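Local structure of plasmid pRiA4b Orf3-like domain-containing protein (Methanosarcina mazei, 2I1S) at residues Glu100-Tyr105 and Asn110-Val115; Tyr32-Leu37 and Ser91-Leu96; His10-Ile15 and Gln21-Ile26; Ala138-Asp143 and Trp148-Met153. The protein is of unknown function and belongs to the plasmid pRiA4b ORF-3-like family, folding as a single chain round a mixed beta sheet. One frame throughout, in Å; residues are numbered along the deposited sequence. Where two conformers were deposited one is given.

Contact 1 (Glu100-Tyr105 and Asn110-Val115); sequences EALYTY and NWQVKV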
# COMPACT_ATOMS: atom_id res chain seq x y z
N GLU A 100 9.21 -0.44 10.23
CA GLU A 100 8.97 -0.84 8.84
C GLU A 100 8.42 -2.28 8.63
O GLU A 100 8.82 -3.21 9.33
CB GLU A 100 10.23 -0.60 8.01
CG GLU A 100 9.94 -0.25 6.55
CD GLU A 100 11.14 0.39 5.87
OE1 GLU A 100 12.21 -0.27 5.83
OE2 GLU A 100 11.02 1.54 5.37
N ALA A 101 7.50 -2.43 7.67
CA ALA A 101 6.99 -3.72 7.21
C ALA A 101 7.11 -3.77 5.70
O ALA A 101 7.16 -2.73 5.05
CB ALA A 101 5.52 -3.87 7.56
N LEU A 102 7.16 -4.97 5.15
CA LEU A 102 6.96 -5.16 3.72
C LEU A 102 5.61 -5.86 3.42
O LEU A 102 5.32 -6.94 3.94
CB LEU A 102 8.12 -5.92 3.10
CG LEU A 102 8.02 -6.08 1.58
CD1 LEU A 102 8.24 -4.75 0.81
CD2 LEU A 102 9.01 -7.19 1.13
N TYR A 103 4.82 -5.24 2.55
CA TYR A 103 3.54 -5.79 2.09
C TYR A 103 3.66 -6.20 0.64
O TYR A 103 3.98 -5.38 -0.21
CB TYR A 103 2.46 -4.71 2.23
CG TYR A 103 1.08 -5.01 1.68
CD1 TYR A 103 0.16 -5.77 2.41
CD2 TYR A 103 0.66 -4.48 0.47
CE1 TYR A 103 -1.14 -6.01 1.93
CE2 TYR A 103 -0.65 -4.72 -0.02
CZ TYR A 103 -1.55 -5.47 0.71
OH TYR A 103 -2.87 -5.66 0.24
N THR A 104 3.39 -7.46 0.36
CA THR A 104 3.30 -7.97 -1.01
C THR A 104 1.82 -8.27 -1.36
O THR A 104 1.08 -8.89 -0.59
CB THR A 104 4.20 -9.23 -1.19
OG1 THR A 104 5.55 -8.91 -0.80
CG2 THR A 104 4.20 -9.75 -2.65
N TYR A 105 1.40 -7.79 -2.52
CA TYR A 105 0.07 -8.02 -3.04
C TYR A 105 0.22 -8.47 -4.50
O TYR A 105 0.94 -7.83 -5.28
CB TYR A 105 -0.76 -6.74 -2.93
CG TYR A 105 -2.07 -6.80 -3.70
CD1 TYR A 105 -3.07 -7.74 -3.34
CD2 TYR A 105 -2.31 -5.96 -4.80
CE1 TYR A 105 -4.29 -7.83 -4.04
CE2 TYR A 105 -3.52 -6.03 -5.51
CZ TYR A 105 -4.51 -6.99 -5.13
OH TYR A 105 -5.73 -7.10 -5.80
N ASN A 110 3.65 -9.21 -8.28
CA ASN A 110 4.60 -9.03 -7.16
C ASN A 110 4.73 -7.54 -6.78
O ASN A 110 5.81 -6.94 -6.80
CB ASN A 110 5.94 -9.75 -7.46
CG ASN A 110 6.92 -9.79 -6.23
OD1 ASN A 110 6.50 -9.90 -5.07
ND2 ASN A 110 8.23 -9.68 -6.51
N TRP A 111 3.59 -6.92 -6.50
CA TRP A 111 3.60 -5.55 -6.00
C TRP A 111 4.05 -5.55 -4.57
O TRP A 111 3.55 -6.34 -3.76
CB TRP A 111 2.20 -4.91 -6.07
CG TRP A 111 1.57 -4.90 -7.47
CD1 TRP A 111 0.40 -5.50 -7.82
CD2 TRP A 111 2.07 -4.24 -8.65
NE1 TRP A 111 0.15 -5.29 -9.16
CE2 TRP A 111 1.14 -4.51 -9.69
CE3 TRP A 111 3.21 -3.46 -8.93
CZ2 TRP A 111 1.31 -4.02 -11.01
CZ3 TRP A 111 3.39 -2.97 -10.23
CH2 TRP A 111 2.43 -3.24 -11.26
N GLN A 112 4.95 -4.62 -4.26
CA GLN A 112 5.46 -4.48 -2.89
C GLN A 112 5.30 -3.08 -2.40
O GLN A 112 5.73 -2.12 -3.05
CB GLN A 112 6.91 -4.90 -2.82
CG GLN A 112 7.11 -6.41 -3.07
CD GLN A 112 8.56 -6.78 -3.14
OE1 GLN A 112 9.35 -6.11 -3.79
NE2 GLN A 112 8.93 -7.85 -2.46
N VAL A 113 4.68 -2.96 -1.25
CA VAL A 113 4.49 -1.68 -0.62
C VAL A 113 5.34 -1.65 0.65
O VAL A 113 5.21 -2.55 1.47
CB VAL A 113 3.02 -1.44 -0.29
CG1 VAL A 113 2.85 -0.07 0.44
CG2 VAL A 113 2.14 -1.57 -1.55
N LYS A 114 6.22 -0.65 0.78
CA LYS A 114 6.95 -0.40 2.03
C LYS A 114 6.04 0.33 2.98
O LYS A 114 5.35 1.30 2.60
CB LYS A 114 8.20 0.45 1.82
CG LYS A 114 9.38 -0.18 1.15
CD LYS A 114 10.47 0.93 0.97
CE LYS A 114 11.94 0.39 0.95
NZ LYS A 114 12.40 0.09 -0.45
N VAL A 115 5.98 -0.14 4.20
CA VAL A 115 5.12 0.51 5.21
C VAL A 115 6.08 1.01 6.29
O VAL A 115 6.84 0.23 6.87
CB VAL A 115 4.03 -0.44 5.81
CG1 VAL A 115 3.14 0.31 6.77
CG2 VAL A 115 3.21 -1.13 4.69
O HOH W 1 7.71 -10.40 -1.28
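Tyr103 and Val113 hold each other twice through their backbones: Val113 N donates to Tyr103 O at 2.7 Å, and Tyr103 N to Val113 O at 2.9 Å. Ala101 pairs with Val115 in the same two-bond way. At the turn end Tyr105 N reaches Trp111 O at 2.9 Å, but the return bond from Trp111 N to Tyr105 O is bent to 134° and weak. Residues 100-105 and 111-115 are thus the two arms of an antiparallel beta hairpin, joined by a five-residue connection, inside the large mixed sheet. In the non-hydrogen-bonded pairs the amides face outward, Leu102 and Thr104 bonding to strand 53-58, and Lys114 to Ser14. Some carbonyls take a CA-H as well; Gln112 CA lies 3.2 Å from Tyr103 O. On the Thr104 and Gln112 face the polar ends meet through a water that lies 2.7 Å from Thr104 OG1 and accepts from Gln112 NE2. Thr104 OG1 sits beside its own backbone N (chi1 -55°), lying alongside Gln112 CG. Leu102 CD2 packs against Gln112 NE2 at 3.7 Å. On the buried face Val113 CG2 meets the edge of the Tyr103 ring near its plane, 3.8 Å from Tyr103 CD2. Both tyrosine hydroxyls find partners farther off, Tyr103 OH at His38 and Gln42, Tyr105 OH at Glu142 and the amide of Tyr50; Glu100 forms a salt bridge with Arg116.

Contact 2 (Tyr32-Leu37 and Ser91-Leu96); sequences YTFLDL and SDYFTL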
# COMPACT_ATOMS: atom_id res chain seq x y z
N TYR A 32 -5.62 -1.30 15.28
CA TYR A 32 -5.77 -1.96 13.99
C TYR A 32 -5.03 -3.27 13.91
O TYR A 32 -3.92 -3.39 14.44
CB TYR A 32 -5.27 -1.05 12.87
CG TYR A 32 -6.38 -0.46 12.01
CD1 TYR A 32 -7.67 -0.27 12.52
CD2 TYR A 32 -6.13 -0.09 10.69
CE1 TYR A 32 -8.67 0.25 11.72
CE2 TYR A 32 -7.11 0.43 9.90
CZ TYR A 32 -8.37 0.61 10.41
OH TYR A 32 -9.36 1.12 9.58
N THR A 33 -5.68 -4.27 13.29
CA THR A 33 -5.05 -5.54 12.99
C THR A 33 -4.34 -5.37 11.64
O THR A 33 -4.50 -4.33 10.98
CB THR A 33 -6.07 -6.69 12.91
OG1 THR A 33 -6.98 -6.47 11.82
CG2 THR A 33 -6.88 -6.80 14.19
N PHE A 34 -3.55 -6.36 11.24
CA PHE A 34 -3.00 -6.37 9.89
C PHE A 34 -4.07 -6.50 8.80
O PHE A 34 -3.90 -5.95 7.73
CB PHE A 34 -1.85 -7.38 9.77
CG PHE A 34 -0.57 -6.89 10.39
CD1 PHE A 34 0.45 -6.36 9.60
CD2 PHE A 34 -0.42 -6.88 11.77
CE1 PHE A 34 1.63 -5.87 10.20
CE2 PHE A 34 0.75 -6.39 12.36
CZ PHE A 34 1.78 -5.89 11.58
N LEU A 35 -5.18 -7.18 9.08
CA LEU A 35 -6.26 -7.25 8.08
C LEU A 35 -6.75 -5.85 7.75
O LEU A 35 -6.85 -5.48 6.59
CB LEU A 35 -7.41 -8.15 8.54
CG LEU A 35 -8.60 -8.33 7.57
CD1 LEU A 35 -8.14 -8.85 6.17
CD2 LEU A 35 -9.64 -9.27 8.13
N ASP A 36 -7.06 -5.10 8.80
CA ASP A 36 -7.47 -3.70 8.72
C ASP A 36 -6.52 -2.84 7.89
O ASP A 36 -6.98 -2.01 7.08
CB ASP A 36 -7.54 -3.09 10.13
CG ASP A 36 -8.71 -3.61 10.95
OD1 ASP A 36 -9.76 -3.97 10.38
OD2 ASP A 36 -8.58 -3.64 12.19
N LEU A 37 -5.21 -3.06 8.09
CA LEU A 37 -4.16 -2.38 7.33
C LEU A 37 -4.10 -2.82 5.85
O LEU A 37 -3.96 -1.98 4.95
CB LEU A 37 -2.80 -2.58 8.01
CG LEU A 37 -1.56 -2.00 7.32
CD1 LEU A 37 -1.64 -0.48 7.27
CD2 LEU A 37 -0.22 -2.45 7.94
N SER A 91 0.01 -2.66 16.89
CA SER A 91 0.57 -2.26 18.18
C SER A 91 1.47 -3.30 18.85
O SER A 91 2.21 -2.99 19.77
CB SER A 91 -0.55 -1.86 19.15
OG SER A 91 -1.26 -2.99 19.65
N ASP A 92 1.40 -4.54 18.38
CA ASP A 92 2.31 -5.59 18.83
C ASP A 92 3.62 -5.62 18.03
O ASP A 92 4.60 -6.23 18.48
CB ASP A 92 1.61 -6.94 18.73
CG ASP A 92 0.58 -7.14 19.85
OD1 ASP A 92 0.82 -6.68 20.99
OD2 ASP A 92 -0.47 -7.77 19.57
N TYR A 93 3.64 -4.95 16.87
CA TYR A 93 4.78 -4.97 15.95
C TYR A 93 5.48 -3.63 15.71
O TYR A 93 6.70 -3.53 15.82
CB TYR A 93 4.37 -5.55 14.61
CG TYR A 93 4.26 -7.05 14.59
CD1 TYR A 93 5.35 -7.83 14.25
CD2 TYR A 93 3.05 -7.68 14.88
CE1 TYR A 93 5.25 -9.21 14.22
CE2 TYR A 93 2.94 -9.05 14.86
CZ TYR A 93 4.05 -9.82 14.53
OH TYR A 93 3.96 -11.20 14.50
N PHE A 94 4.70 -2.61 15.35
CA PHE A 94 5.24 -1.29 15.07
C PHE A 94 5.58 -0.54 16.35
O PHE A 94 4.75 -0.36 17.24
CB PHE A 94 4.27 -0.44 14.23
CG PHE A 94 4.14 -0.88 12.78
CD1 PHE A 94 3.14 -1.78 12.41
CD2 PHE A 94 4.97 -0.35 11.79
CE1 PHE A 94 3.00 -2.19 11.08
CE2 PHE A 94 4.84 -0.73 10.47
CZ PHE A 94 3.84 -1.66 10.10
N THR A 95 6.83 -0.10 16.43
CA THR A 95 7.25 0.83 17.46
C THR A 95 8.18 1.82 16.75
O THR A 95 8.41 1.70 15.53
CB THR A 95 7.99 0.12 18.63
OG1 THR A 95 9.40 0.07 18.36
CG2 THR A 95 7.45 -1.31 18.85
N LEU A 96 8.71 2.77 17.50
CA LEU A 96 9.64 3.74 16.95
C LEU A 96 11.05 3.16 16.66
O LEU A 96 11.75 3.67 15.79
CB LEU A 96 9.69 5.02 17.82
CG LEU A 96 8.39 5.78 18.11
CD1 LEU A 96 8.61 6.85 19.19
CD2 LEU A 96 7.74 6.41 16.86
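The outer end of the Phe34 ring meets both Tyr93 and Phe94, an aromatic cluster that joins the first turn of helix 34-44 to the short helical turn 90-93 and the loop after it. The stacking part is an offset edge-to-face pair: the edge of Phe34 is directed at the face of Tyr93, with ring centroids 5.4 Å apart and planes at 85°. Phe34 CE2 comes to 3.6 Å from Tyr93 CD2. The rest is apolar packing. Phe34 CZ lies 3.9 Å from Phe94 CE1, the two side chains crossing at a slant, and Leu37 CD2 reaches the same Phe94 CE1 more loosely. Phe34 CG stands anti to its carbonyl carbon (chi1 -76°), which sends the ring out from the helix start to the aromatic pair. Met57 of strand 53-58 packs on all three rings, and Phe55 meets Phe34 edge-to-face. An alanine in place of Phe34 is likely to open a gap beside Tyr93 and Phe94 and leave the face of Tyr93 without its edge partner. The polar bonds do not span the two segments. Tyr93 OH is hydrogen-bonded to Asp66. Thr33, the N-cap of helix 34-44, forms a capping box with Asp36: Thr33 N donates to Asp36 OD2 at 3.2 Å, meeting it on the anti side and 29° out of the carboxylate plane, while Asp36 N gives a weak bond to Thr33 OG1 at 3.3 Å.

Contact 3 (His10-Ile15 and Gln21-Ile26); sequences HLKLSI and QIWRRI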
# COMPACT_ATOMS: atom_id res chain seq x y z
N HIS A 10 0.86 7.31 12.13
CA HIS A 10 1.12 7.99 10.86
C HIS A 10 2.10 7.15 10.02
O HIS A 10 3.31 7.05 10.34
CB HIS A 10 1.68 9.40 11.08
CG HIS A 10 0.83 10.25 11.98
ND1 HIS A 10 0.48 11.55 11.68
CD2 HIS A 10 0.25 9.98 13.18
CE1 HIS A 10 -0.27 12.05 12.65
NE2 HIS A 10 -0.43 11.11 13.57
N LEU A 11 1.56 6.56 8.94
CA LEU A 11 2.28 5.57 8.13
C LEU A 11 2.61 6.16 6.78
O LEU A 11 1.77 6.83 6.20
CB LEU A 11 1.39 4.33 7.91
CG LEU A 11 0.98 3.56 9.17
CD1 LEU A 11 0.06 2.38 8.80
CD2 LEU A 11 2.20 3.06 10.04
N LYS A 12 3.82 5.94 6.27
CA LYS A 12 4.02 6.15 4.84
C LYS A 12 3.99 4.81 4.13
O LYS A 12 4.48 3.81 4.65
CB LYS A 12 5.33 6.86 4.53
CG LYS A 12 5.43 7.36 3.11
CD LYS A 12 6.78 7.99 2.89
CE LYS A 12 6.95 8.27 1.40
NZ LYS A 12 8.31 8.71 1.01
N LEU A 13 3.34 4.80 2.97
CA LEU A 13 3.22 3.62 2.10
C LEU A 13 3.82 3.95 0.76
O LEU A 13 3.37 4.90 0.11
CB LEU A 13 1.78 3.23 1.88
CG LEU A 13 0.83 3.23 3.09
CD1 LEU A 13 -0.55 2.79 2.65
CD2 LEU A 13 1.35 2.36 4.22
N SER A 14 4.85 3.20 0.35
CA SER A 14 5.48 3.45 -0.95
C SER A 14 5.56 2.19 -1.79
O SER A 14 5.97 1.13 -1.32
CB SER A 14 6.87 4.12 -0.80
OG SER A 14 7.94 3.19 -0.62
N ILE A 15 5.14 2.32 -3.04
CA ILE A 15 5.34 1.25 -4.00
C ILE A 15 6.85 1.18 -4.30
O ILE A 15 7.47 2.17 -4.74
CB ILE A 15 4.52 1.47 -5.31
CG1 ILE A 15 3.05 1.31 -5.05
CG2 ILE A 15 4.89 0.42 -6.37
CD1 ILE A 15 2.21 1.64 -6.24
N GLN A 21 8.80 8.12 -7.10
CA GLN A 21 8.07 7.36 -6.10
C GLN A 21 6.53 7.56 -6.05
O GLN A 21 6.03 8.65 -6.11
CB GLN A 21 8.70 7.60 -4.73
CG GLN A 21 8.11 6.81 -3.62
CD GLN A 21 8.79 7.08 -2.32
OE1 GLN A 21 8.67 8.16 -1.75
NE2 GLN A 21 9.52 6.10 -1.83
N ILE A 22 5.79 6.45 -6.03
CA ILE A 22 4.35 6.49 -5.83
C ILE A 22 4.16 6.23 -4.33
O ILE A 22 4.63 5.21 -3.82
CB ILE A 22 3.62 5.39 -6.65
CG1 ILE A 22 3.93 5.46 -8.17
CG2 ILE A 22 2.14 5.40 -6.37
CD1 ILE A 22 3.46 4.21 -8.93
N TRP A 23 3.51 7.16 -3.61
CA TRP A 23 3.33 7.02 -2.16
C TRP A 23 2.05 7.67 -1.69
O TRP A 23 1.47 8.50 -2.39
CB TRP A 23 4.52 7.57 -1.34
CG TRP A 23 4.75 9.09 -1.53
CD1 TRP A 23 5.54 9.67 -2.48
CD2 TRP A 23 4.13 10.16 -0.81
NE1 TRP A 23 5.48 11.01 -2.38
CE2 TRP A 23 4.61 11.36 -1.38
CE3 TRP A 23 3.18 10.23 0.24
CZ2 TRP A 23 4.21 12.64 -0.93
CZ3 TRP A 23 2.79 11.50 0.70
CH2 TRP A 23 3.34 12.70 0.13
N ARG A 24 1.63 7.24 -0.49
CA ARG A 24 0.47 7.78 0.25
C ARG A 24 0.82 7.89 1.72
O ARG A 24 1.59 7.08 2.27
CB ARG A 24 -0.75 6.85 0.15
CG ARG A 24 -0.92 6.25 -1.19
CD ARG A 24 -1.49 7.28 -2.08
NE ARG A 24 -2.03 6.78 -3.36
CZ ARG A 24 -1.48 7.04 -4.53
NH1 ARG A 24 -2.09 6.66 -5.61
NH2 ARG A 24 -0.33 7.70 -4.61
N ARG A 25 0.28 8.90 2.38
CA ARG A 25 0.43 8.96 3.84
C ARG A 25 -0.95 8.78 4.45
O ARG A 25 -1.90 9.40 4.01
CB ARG A 25 1.15 10.28 4.28
CG ARG A 25 2.56 10.03 4.75
CD ARG A 25 3.33 11.30 5.19
NE ARG A 25 4.09 11.69 4.03
CZ ARG A 25 5.39 11.57 3.84
NH1 ARG A 25 6.20 11.16 4.79
NH2 ARG A 25 5.88 11.92 2.68
N ILE A 26 -1.08 7.86 5.38
CA ILE A 26 -2.37 7.61 6.03
C ILE A 26 -2.19 7.57 7.55
O ILE A 26 -1.10 7.26 8.04
CB ILE A 26 -3.05 6.27 5.56
CG1 ILE A 26 -2.26 5.03 6.02
CG2 ILE A 26 -3.38 6.31 4.04
CD1 ILE A 26 -2.95 3.64 5.76
O HOH W 2 9.57 6.22 0.85
O HOH W 3 9.42 3.43 -3.11
O HOH W 4 7.22 3.97 -6.47
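Leu11 with Ile26 and Leu13 with Arg24 are antiparallel hydrogen-bonded pairs, each tied by two backbone bonds, and the two strands run at 163° to one another with their axes 4.8 Å apart. Leu11 N donates to Ile26 O at 2.9 Å. Between these pairs Lys12 stands across from Arg25, and its fully extended chain runs over the strand toward Gln21. Its NZ donates to Gln21 OE1 at 2.8 Å, arriving tilted 31° from the plane of the amide carbonyl. A water bridges Lys12 NZ to Gln21 NE2, closing a small polar ring, and a second water links Gln21 NE2 to Ile15 O. The same NZ lies over the face of the five-membered ring of Trp23, a cation-pi contact 4.6 Å from the centroid. Residues 10-15 and 21-26 belong to the beta hairpin of strands 7-15 and 22-29, neighbours in the mixed sheet. The methylene CD of Lys12 lies over one face of the Arg25 guanidinium, 3.7 Å from Arg25 NH1. The same NH1 has its salt bridge to Glu118, which probably eases the closeness of the two positive side chains. Trp23 CG sits between its backbone N and carbonyl carbon (chi1 62°), placing the indole under the lysine chain. On the other, buried face the contacts are aliphatic: Leu13 CD1 meets Ile26 CD1 at 4.0 Å, the side chains crossing near a right angle, and Ile15 CD1 meets Ile22 CG2 at 3.8 Å. Leu37, Ala40 and Val44 of helix 34-44 pack on this face.

Contact 4 (Ala138-Asp143 and Trp148-Met153); sequences AAVPED and WGYEEM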
# COMPACT_ATOMS: atom_id res chain seq x y z
N ALA A 138 -0.33 8.44 -9.61
CA ALA A 138 -1.32 7.37 -9.74
C ALA A 138 -0.76 6.03 -9.25
O ALA A 138 0.37 5.65 -9.55
CB ALA A 138 -1.79 7.25 -11.19
N ALA A 139 -1.56 5.31 -8.48
CA ALA A 139 -1.29 3.92 -8.14
C ALA A 139 -1.18 3.03 -9.39
O ALA A 139 -1.78 3.29 -10.44
CB ALA A 139 -2.37 3.43 -7.22
N VAL A 140 -0.37 1.97 -9.29
CA VAL A 140 -0.24 1.06 -10.44
C VAL A 140 -1.60 0.36 -10.62
O VAL A 140 -2.20 -0.07 -9.63
CB VAL A 140 0.91 0.02 -10.24
CG1 VAL A 140 2.28 0.73 -10.12
CG2 VAL A 140 0.65 -0.90 -9.00
N PRO A 141 -2.10 0.27 -11.87
CA PRO A 141 -3.37 -0.44 -12.05
C PRO A 141 -3.19 -1.93 -11.77
O PRO A 141 -2.07 -2.45 -11.84
CB PRO A 141 -3.69 -0.21 -13.52
CG PRO A 141 -2.88 1.13 -13.87
CD PRO A 141 -1.61 0.88 -13.14
N GLU A 142 -4.31 -2.57 -11.41
CA GLU A 142 -4.31 -3.99 -11.24
C GLU A 142 -3.81 -4.66 -12.54
O GLU A 142 -4.15 -4.20 -13.63
CB GLU A 142 -5.71 -4.50 -10.83
CG GLU A 142 -6.14 -4.10 -9.40
CD GLU A 142 -5.81 -5.17 -8.35
OE1 GLU A 142 -4.96 -6.05 -8.66
OE2 GLU A 142 -6.39 -5.16 -7.22
N ASP A 143 -2.98 -5.71 -12.40
CA ASP A 143 -2.67 -6.67 -13.46
C ASP A 143 -1.74 -6.09 -14.55
O ASP A 143 -1.56 -6.68 -15.65
CB ASP A 143 -3.99 -7.20 -14.06
CG ASP A 143 -4.94 -7.74 -12.99
OD1 ASP A 143 -4.50 -8.51 -12.10
OD2 ASP A 143 -6.13 -7.41 -13.03
N TRP A 148 8.06 -3.65 -13.80
CA TRP A 148 8.55 -3.68 -15.17
C TRP A 148 7.45 -3.45 -16.19
O TRP A 148 7.61 -2.58 -17.04
CB TRP A 148 9.38 -4.95 -15.45
CG TRP A 148 10.76 -4.79 -14.80
CD1 TRP A 148 11.42 -5.70 -14.01
CD2 TRP A 148 11.58 -3.61 -14.82
NE1 TRP A 148 12.62 -5.17 -13.58
CE2 TRP A 148 12.74 -3.89 -14.06
N GLY A 149 6.34 -4.19 -16.09
CA GLY A 149 5.20 -3.98 -16.98
C GLY A 149 4.64 -2.57 -16.98
O GLY A 149 4.37 -2.00 -18.03
N TYR A 150 4.43 -2.00 -15.79
CA TYR A 150 3.93 -0.64 -15.66
C TYR A 150 4.89 0.42 -16.23
O TYR A 150 4.49 1.28 -17.00
CB TYR A 150 3.53 -0.34 -14.20
CG TYR A 150 2.91 1.03 -14.00
CD1 TYR A 150 1.69 1.36 -14.63
CD2 TYR A 150 3.53 2.00 -13.22
CE1 TYR A 150 1.11 2.59 -14.48
CE2 TYR A 150 2.95 3.28 -13.03
CZ TYR A 150 1.74 3.55 -13.67
OH TYR A 150 1.14 4.76 -13.54
N GLU A 151 6.18 0.35 -15.89
CA GLU A 151 7.13 1.31 -16.46
C GLU A 151 7.21 1.20 -17.99
O GLU A 151 7.33 2.23 -18.66
CB GLU A 151 8.51 1.20 -15.80
CG GLU A 151 8.56 1.78 -14.39
CD GLU A 151 8.83 3.31 -14.31
OE1 GLU A 151 8.40 4.07 -15.22
OE2 GLU A 151 9.48 3.75 -13.31
N GLU A 152 7.16 -0.00 -18.55
CA GLU A 152 7.14 -0.17 -20.02
C GLU A 152 5.95 0.56 -20.66
O GLU A 152 6.13 1.29 -21.62
CB GLU A 152 7.10 -1.64 -20.43
CG GLU A 152 8.38 -2.41 -20.21
CD GLU A 152 8.19 -3.93 -20.44
OE1 GLU A 152 7.09 -4.32 -20.93
OE2 GLU A 152 9.14 -4.71 -20.14
N MET A 153 4.74 0.35 -20.15
CA MET A 153 3.58 1.15 -20.56
C MET A 153 3.82 2.68 -20.49
O MET A 153 3.53 3.38 -21.45
CB MET A 153 2.36 0.78 -19.72
CG MET A 153 1.74 -0.57 -20.17
SD MET A 153 0.14 -1.04 -19.49
CE MET A 153 0.39 -0.84 -17.77
O HOH W 5 1.89 6.36 -11.69
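Tyr150 reaches from helix 146-157 to the loop 138-143, and its ring carries nearly all of the contact. Val140 comes over one face of that ring: CG1 lies 4.0 Å from the centroid and 29° off the normal, a CH-pi contact, with its closest approach to Tyr150 CD2 at 3.6 Å. Pro141 arrives at about a right angle to the tyrosine side chain, on the same side of the ring plane as Val140 but displaced toward CE1 and CD1, and sets CD 3.5 Å from Tyr150 CE1. Valine and proline thus share the ring between them, one on its CD2 side and the other on its CD1 side. Tyr150 CG is anti to the backbone N (chi1 -176°), and this torsion carries the ring off the helix and along the loop until the hydroxyl comes near Ala138. There the link is made by water: it donates to Ala138 O at 2.7 Å and accepts from Tyr150 OH at 2.6 Å, lying in the ring plane at its edge. A leucine at Tyr150 would probably leave this water without its hydroxyl partner and take the flat face from under Val140. The contact joins the loop that leaves strand 131-136 to the helix that follows it. Elsewhere Val140 O accepts from Trp47 NE1, and Leu172 of helix 165-172 packs on Pro141. The chemistry is apolar along the ring and polar at its end, suggesting that dispersion and CH-pi attraction do most to seat the tyrosine, while a water in place of a direct bond ties its hydroxyl to the loop.

Overall arrangement
Contacts 1 and 3 are hairpins of one mixed sheet, each centred about 7 Å from the centre of the chain, and adjoin where strand 111-122 runs beside strand 7-15, with Val113 and Val115 packed on Leu13. Both combine backbone ladders with an apolar, buried face and a more polar, partly exposed one. Contacts 2 and 4 lie farther out, each about 14 Å from that centre and on opposite sides of it, and have no backbone ladder. Contact 2 is wholly buried and aromatic, reaching contact 1 through Phe94 and contact 3 through Leu37. Contact 4, partly buried and water-bridged, meets contact 1 at Trp111 and contact 3 at Ile22.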